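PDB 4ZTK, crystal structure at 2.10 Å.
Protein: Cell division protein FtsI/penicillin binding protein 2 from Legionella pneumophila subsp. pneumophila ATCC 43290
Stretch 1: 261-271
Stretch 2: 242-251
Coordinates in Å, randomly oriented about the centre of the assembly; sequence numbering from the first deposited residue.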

# COMPACT_ATOMS: atom_id res chain seq x y z
N ALA A 261 -8.54 -6.29 1.80
CA ALA A 261 -8.56 -4.94 2.33
C ALA A 261 -7.14 -4.52 2.70
O ALA A 261 -6.49 -5.16 3.52
CB ALA A 261 -9.48 -4.86 3.54
N LEU A 262 -6.67 -3.43 2.10
CA LEU A 262 -5.27 -3.05 2.20
C LEU A 262 -5.08 -1.66 2.76
O LEU A 262 -5.89 -0.77 2.52
CB LEU A 262 -4.61 -3.10 0.81
CG LEU A 262 -4.61 -4.38 -0.02
CD1 LEU A 262 -5.93 -4.52 -0.78
CD2 LEU A 262 -3.43 -4.38 -0.98
N PHE A 263 -3.98 -1.46 3.48
CA PHE A 263 -3.54 -0.12 3.83
C PHE A 263 -2.02 -0.08 3.91
O PHE A 263 -1.41 -0.87 4.62
CB PHE A 263 -4.15 0.36 5.15
CG PHE A 263 -3.94 1.84 5.40
CD1 PHE A 263 -4.71 2.78 4.73
CD2 PHE A 263 -2.99 2.28 6.30
CE1 PHE A 263 -4.52 4.14 4.96
CE2 PHE A 263 -2.80 3.63 6.54
CZ PHE A 263 -3.57 4.57 5.86
N ALA A 264 -1.44 0.83 3.15
CA ALA A 264 0.01 0.96 3.07
C ALA A 264 0.38 2.38 3.45
O ALA A 264 -0.26 3.33 3.01
CB ALA A 264 0.49 0.65 1.67
N GLY A 265 1.42 2.54 4.26
CA GLY A 265 1.82 3.87 4.67
C GLY A 265 3.12 3.91 5.45
O GLY A 265 3.84 2.93 5.54
N TYR A 266 3.40 5.08 6.02
CA TYR A 266 4.62 5.26 6.79
C TYR A 266 4.45 6.38 7.81
O TYR A 266 3.58 7.24 7.67
CB TYR A 266 5.81 5.52 5.86
CG TYR A 266 5.61 6.67 4.89
CD1 TYR A 266 5.86 7.98 5.28
CD2 TYR A 266 5.18 6.45 3.59
CE1 TYR A 266 5.68 9.04 4.41
CE2 TYR A 266 5.01 7.50 2.70
CZ TYR A 266 5.26 8.79 3.12
OH TYR A 266 5.08 9.85 2.25
N VAL A 267 5.28 6.35 8.85
CA VAL A 267 5.06 7.19 10.02
C VAL A 267 6.37 7.39 10.80
O VAL A 267 7.18 6.47 10.87
CB VAL A 267 3.98 6.56 10.95
CG1 VAL A 267 4.46 5.24 11.53
CG2 VAL A 267 3.57 7.50 12.06
N PRO A 268 6.61 8.61 11.32
CA PRO A 268 5.87 9.86 11.08
C PRO A 268 6.10 10.32 9.65
O PRO A 268 7.17 10.06 9.11
CB PRO A 268 6.52 10.85 12.06
CG PRO A 268 7.20 10.00 13.09
CD PRO A 268 7.67 8.79 12.33
N ALA A 269 5.13 10.98 9.03
CA ALA A 269 5.24 11.35 7.62
C ALA A 269 6.42 12.28 7.35
O ALA A 269 7.10 12.15 6.34
CB ALA A 269 3.95 11.96 7.12
N ASP A 270 6.66 13.21 8.27
CA ASP A 270 7.68 14.24 8.10
C ASP A 270 9.10 13.70 8.20
O ASP A 270 10.04 14.30 7.66
CB ASP A 270 7.47 15.38 9.11
CG ASP A 270 7.34 14.87 10.54
OD1 ASP A 270 7.90 15.51 11.45
OD2 ASP A 270 6.67 13.84 10.74
N ASN A 271 9.27 12.59 8.89
CA ASN A 271 10.57 11.93 9.01
C ASN A 271 10.38 10.47 9.39
O ASN A 271 10.56 10.11 10.55
CB ASN A 271 11.45 12.65 10.03
CG ASN A 271 12.91 12.29 9.90
OD1 ASN A 271 13.26 11.12 9.76
ND2 ASN A 271 13.77 13.30 9.91
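Stretch 2 242-251: GVSVAGKTGT

Stretch 2 enters as a loop in which V243 to V245 are extended (phi -71° to -133°, psi 114° to 131°) and becomes a strand from A246 to T251, lying antiparallel to strand 261-267: the angle between their N-to-C directions is 176° and their axes approach to 4.5 Å. Three pairs of backbone hydrogen bonds fix the register. G250 N donates to L262 O (2.9 Å) and L262 N to G250 O (2.7 Å); K248 N donates to A264 O (2.8 Å) and A264 N to K248 O (3.1 Å); A246 N donates to Y266 O (3.3 Å) and Y266 N to A246 O (2.9 Å).

A246 has the most surface covered by stretch 1, 80 Å², ahead of F263 (68 Å², covered by stretch 2) and S244 (64 Å²). Its CB lies over one face of the Y266 ring, 3.7 Å from the centroid and 23° off the ring normal, and also meets A269 CB at 3.9 Å.

On the other face of the sheet, the side chain of F263 (chi1 -168°, t) leaves on the side shared with T249, and its ring end comes nearer stretch 2. Its CD1 is 3.6 Å from T249 CG2, at the ring edge, and its CZ is 3.7 Å from G247 CA. An ideal CB on G247 would fall 2.4 Å from F263 CZ, so the ring, where it lies, leaves no room for one.

Beyond the last bridge, Y266 with A246, the ladder ends, and a cis peptide precedes P268; S244, in the loop, is held by A269 N, which donates to S244 O (2.8 Å) and weakly to S244 OG (3.2 Å). Nearby, V243 CG1 packs 3.6 Å from V267 CG2.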

# COMPACT_ATOMS: atom_id res chain seq x y z
N GLY A 242 -1.23 14.36 16.80
CA GLY A 242 0.12 14.78 17.11
C GLY A 242 1.18 14.04 16.33
O GLY A 242 2.38 14.30 16.48
N VAL A 243 0.75 13.10 15.49
CA VAL A 243 1.68 12.33 14.66
C VAL A 243 1.17 12.28 13.23
O VAL A 243 0.12 11.70 12.95
CB VAL A 243 1.86 10.89 15.19
CG1 VAL A 243 2.91 10.17 14.39
CG2 VAL A 243 2.23 10.89 16.67
N SER A 244 1.90 12.89 12.31
CA SER A 244 1.48 12.91 10.91
C SER A 244 1.62 11.53 10.28
O SER A 244 2.68 10.91 10.35
CB SER A 244 2.25 13.96 10.11
OG SER A 244 3.63 13.64 10.05
N VAL A 245 0.54 11.05 9.69
CA VAL A 245 0.52 9.73 9.09
C VAL A 245 0.27 9.84 7.59
O VAL A 245 -0.65 10.55 7.15
CB VAL A 245 -0.58 8.84 9.72
CG1 VAL A 245 -0.53 7.45 9.14
CG2 VAL A 245 -0.43 8.80 11.23
N ALA A 246 1.09 9.16 6.80
CA ALA A 246 0.91 9.10 5.36
C ALA A 246 0.49 7.69 4.99
O ALA A 246 1.11 6.73 5.42
CB ALA A 246 2.21 9.45 4.66
N GLY A 247 -0.58 7.57 4.20
CA GLY A 247 -1.03 6.25 3.80
C GLY A 247 -2.10 6.21 2.73
O GLY A 247 -2.75 7.22 2.44
N LYS A 248 -2.29 5.03 2.15
CA LYS A 248 -3.24 4.84 1.07
C LYS A 248 -4.01 3.54 1.24
O LYS A 248 -3.43 2.48 1.43
CB LYS A 248 -2.53 4.83 -0.29
CG LYS A 248 -3.47 4.65 -1.47
CD LYS A 248 -4.21 5.94 -1.78
CE LYS A 248 -5.37 5.72 -2.74
NZ LYS A 248 -6.49 4.95 -2.11
N THR A 249 -5.33 3.65 1.17
CA THR A 249 -6.21 2.51 1.26
C THR A 249 -6.27 1.75 -0.06
O THR A 249 -6.03 2.32 -1.13
CB THR A 249 -7.64 2.96 1.58
OG1 THR A 249 -8.07 3.91 0.59
CG2 THR A 249 -7.68 3.61 2.95
N GLY A 250 -6.60 0.47 0.02
CA GLY A 250 -6.93 -0.32 -1.15
C GLY A 250 -7.97 -1.37 -0.82
O GLY A 250 -7.99 -1.91 0.30
N THR A 251 -8.85 -1.65 -1.78
CA THR A 251 -9.82 -2.73 -1.66
C THR A 251 -9.84 -3.50 -2.97
O THR A 251 -10.22 -2.97 -4.01
CB THR A 251 -11.25 -2.19 -1.38
OG1 THR A 251 -11.22 -1.31 -0.26
CG2 THR A 251 -12.20 -3.34 -1.08
O HOH W 1 4.73 13.80 13.31